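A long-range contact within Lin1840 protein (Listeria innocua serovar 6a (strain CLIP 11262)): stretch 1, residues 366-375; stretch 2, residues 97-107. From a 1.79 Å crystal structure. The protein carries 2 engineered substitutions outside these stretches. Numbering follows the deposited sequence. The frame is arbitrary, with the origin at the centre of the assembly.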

# COMPACT_ATOMS: atom_id res chain seq x y z
N LYS A 366 -12.30 -33.18 -17.78
CA LYS A 366 -11.61 -32.73 -16.60
C LYS A 366 -11.65 -31.17 -16.47
O LYS A 366 -11.87 -30.64 -15.38
CB LYS A 366 -10.20 -33.23 -16.59
CG LYS A 366 -10.15 -34.73 -16.40
CD LYS A 366 -8.80 -35.38 -16.66
CE LYS A 366 -8.92 -36.88 -16.48
NZ LYS A 366 -7.67 -37.47 -16.98
N ALA A 367 -11.40 -30.47 -17.57
CA ALA A 367 -11.52 -29.02 -17.61
C ALA A 367 -12.91 -28.49 -17.31
O ALA A 367 -13.03 -27.51 -16.60
CB ALA A 367 -10.99 -28.46 -18.90
N ARG A 368 -13.97 -29.15 -17.81
CA ARG A 368 -15.31 -28.76 -17.44
C ARG A 368 -15.53 -28.92 -15.93
O ARG A 368 -16.06 -27.98 -15.26
CB ARG A 368 -16.30 -29.57 -18.21
CG ARG A 368 -17.73 -29.11 -18.23
CD ARG A 368 -18.20 -30.12 -19.32
NE ARG A 368 -19.57 -30.09 -19.35
CZ ARG A 368 -20.33 -30.63 -20.27
NH1 ARG A 368 -19.84 -31.32 -21.28
NH2 ARG A 368 -21.61 -30.43 -20.12
N ALA A 369 -15.11 -30.05 -15.38
CA ALA A 369 -15.27 -30.35 -13.98
C ALA A 369 -14.52 -29.29 -13.17
O ALA A 369 -15.05 -28.81 -12.17
CB ALA A 369 -14.72 -31.73 -13.65
N ALA A 370 -13.31 -28.89 -13.62
CA ALA A 370 -12.57 -27.86 -12.93
C ALA A 370 -13.33 -26.54 -12.93
O ALA A 370 -13.33 -25.86 -11.90
CB ALA A 370 -11.18 -27.64 -13.50
N GLY A 371 -13.89 -26.17 -14.08
CA GLY A 371 -14.70 -24.95 -14.22
C GLY A 371 -15.91 -24.96 -13.29
O GLY A 371 -16.18 -23.92 -12.66
N VAL A 372 -16.65 -26.08 -13.20
CA VAL A 372 -17.79 -26.11 -12.29
C VAL A 372 -17.36 -26.14 -10.82
O VAL A 372 -18.16 -25.82 -9.91
CB VAL A 372 -18.85 -27.19 -12.65
CG1 VAL A 372 -19.27 -27.03 -14.11
CG2 VAL A 372 -18.38 -28.56 -12.46
N GLU A 373 -16.13 -26.58 -10.54
CA GLU A 373 -15.62 -26.51 -9.12
C GLU A 373 -15.20 -25.10 -8.68
O GLU A 373 -15.23 -24.79 -7.50
CB GLU A 373 -14.37 -27.40 -8.90
CG GLU A 373 -14.65 -28.89 -9.05
CD GLU A 373 -15.43 -29.45 -7.89
OE1 GLU A 373 -15.24 -28.98 -6.75
OE2 GLU A 373 -16.26 -30.33 -8.16
N SER A 374 -14.84 -24.27 -9.64
CA SER A 374 -14.13 -23.00 -9.44
C SER A 374 -15.01 -21.74 -9.52
O SER A 374 -14.67 -20.69 -8.96
CB SER A 374 -13.07 -22.87 -10.53
OG SER A 374 -12.11 -23.87 -10.40
N ALA A 375 -16.14 -21.85 -10.17
CA ALA A 375 -17.09 -20.72 -10.27
C ALA A 375 -17.66 -20.42 -8.88
O ALA A 375 -17.80 -21.35 -8.04
CB ALA A 375 -18.20 -21.01 -11.22
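Stretch 2, residues 97-107: KTVFPIPLALG

Residues 366-374 are helical, and Ala375 is the first to leave helical phi/psi. Stretch 2 meets this helix first as an extended segment, Thr98 to Ile102 (psi 107° to 172°), then as a helix from Pro103 onward, with Ile102 at the N-cap. The two helix axes approach to 8.9 Å, their N-to-C directions 64° apart. CA pairing runs Ala367-Phe100 (5.0 Å), Gly371-Pro101 (5.8 Å) and Ser374-Ala105 (5.2 Å), so both chains advance in the same sense.

At Lys366 the closest approach is from the backbone, C to Phe100 CE2 at 3.7 Å, with CB 4.1 Å from Phe100 CZ, while the end of the side chain leads away. Ala367 points toward stretch 2: its CB sits 3.8 Å from the Phe100 ring centroid, 4° off the normal, a CH-pi contact over the face, and 3.7 Å from Thr98 CG2. One turn on, Ala370 CB lies at the edge of the Phe100 ring, 3.8 Å from Phe100 CD2, and 3.7 Å from Pro101 CD. Gly371 CA lies 3.6 Å from Pro101 CG. Ser374 CB reaches Ala105 O at 3.2 Å, and its OG lies 3.7 Å from Leu106 CD2; that hydroxyl donates to Ala370 O (2.8 Å) within its own helix. No hydrogen bond crosses the interface, which buries 373 Å² summed over both sides by packing.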

# COMPACT_ATOMS: atom_id res chain seq x y z
N LYS A 97 -3.20 -27.23 -24.34
CA LYS A 97 -4.25 -27.06 -25.38
C LYS A 97 -5.63 -27.18 -24.79
O LYS A 97 -6.54 -26.40 -25.21
CB LYS A 97 -4.09 -28.04 -26.54
CG LYS A 97 -2.85 -27.74 -27.31
CD LYS A 97 -3.10 -26.82 -28.47
CE LYS A 97 -1.75 -26.46 -29.08
NZ LYS A 97 -2.00 -25.23 -29.92
N THR A 98 -5.82 -28.09 -23.83
CA THR A 98 -7.03 -28.09 -23.03
C THR A 98 -6.87 -27.05 -21.91
O THR A 98 -6.04 -27.26 -20.98
CB THR A 98 -7.39 -29.47 -22.44
OG1 THR A 98 -7.34 -30.46 -23.47
CG2 THR A 98 -8.84 -29.40 -21.78
N VAL A 99 -7.58 -25.92 -22.04
CA VAL A 99 -7.34 -24.80 -21.14
C VAL A 99 -8.32 -24.92 -19.98
O VAL A 99 -9.52 -25.08 -20.16
CB VAL A 99 -7.43 -23.44 -21.82
CG1 VAL A 99 -7.06 -22.29 -20.86
CG2 VAL A 99 -6.58 -23.40 -23.04
N PHE A 100 -7.76 -24.92 -18.79
CA PHE A 100 -8.46 -25.02 -17.53
C PHE A 100 -8.73 -23.59 -17.00
O PHE A 100 -8.23 -22.58 -17.55
CB PHE A 100 -7.64 -25.84 -16.52
CG PHE A 100 -7.67 -27.33 -16.76
CD1 PHE A 100 -7.00 -27.86 -17.82
CD2 PHE A 100 -8.30 -28.20 -15.87
CE1 PHE A 100 -7.02 -29.21 -18.06
CE2 PHE A 100 -8.35 -29.53 -16.15
CZ PHE A 100 -7.71 -30.04 -17.24
N PRO A 101 -9.54 -23.50 -15.91
CA PRO A 101 -9.74 -22.15 -15.29
C PRO A 101 -8.43 -21.52 -14.92
O PRO A 101 -7.42 -22.22 -14.57
CB PRO A 101 -10.66 -22.43 -14.09
CG PRO A 101 -11.40 -23.67 -14.50
CD PRO A 101 -10.42 -24.49 -15.30
N ILE A 102 -8.41 -20.20 -15.05
CA ILE A 102 -7.25 -19.38 -14.56
C ILE A 102 -6.92 -19.69 -13.11
O ILE A 102 -7.80 -20.11 -12.37
CB ILE A 102 -7.44 -17.86 -14.73
CG1 ILE A 102 -8.72 -17.32 -14.05
CG2 ILE A 102 -7.36 -17.49 -16.18
CD1 ILE A 102 -8.76 -15.82 -13.89
N PRO A 103 -5.64 -19.55 -12.70
CA PRO A 103 -5.34 -19.96 -11.35
C PRO A 103 -6.20 -19.33 -10.22
O PRO A 103 -6.46 -20.02 -9.23
CB PRO A 103 -3.85 -19.63 -11.23
CG PRO A 103 -3.36 -19.92 -12.62
CD PRO A 103 -4.43 -19.39 -13.49
N LEU A 104 -6.57 -18.05 -10.34
CA LEU A 104 -7.36 -17.36 -9.29
C LEU A 104 -8.69 -18.11 -9.15
O LEU A 104 -9.18 -18.28 -8.07
CB LEU A 104 -7.53 -15.90 -9.66
CG LEU A 104 -8.13 -15.07 -8.52
CD1 LEU A 104 -7.47 -15.31 -7.17
CD2 LEU A 104 -8.18 -13.63 -8.88
N ALA A 105 -9.25 -18.57 -10.26
CA ALA A 105 -10.48 -19.39 -10.24
C ALA A 105 -10.20 -20.75 -9.57
O ALA A 105 -10.98 -21.24 -8.74
CB ALA A 105 -11.01 -19.59 -11.62
N LEU A 106 -9.08 -21.36 -9.90
CA LEU A 106 -8.74 -22.62 -9.28
C LEU A 106 -8.63 -22.43 -7.75
O LEU A 106 -8.88 -23.32 -7.01
CB LEU A 106 -7.48 -23.26 -9.87
CG LEU A 106 -7.55 -23.63 -11.35
CD1 LEU A 106 -6.23 -24.14 -11.89
CD2 LEU A 106 -8.65 -24.62 -11.59
N GLY A 107 -8.17 -21.30 -7.30
CA GLY A 107 -8.03 -20.99 -5.87
C GLY A 107 -9.46 -21.09 -5.28
O GLY A 107 -9.69 -21.70 -4.25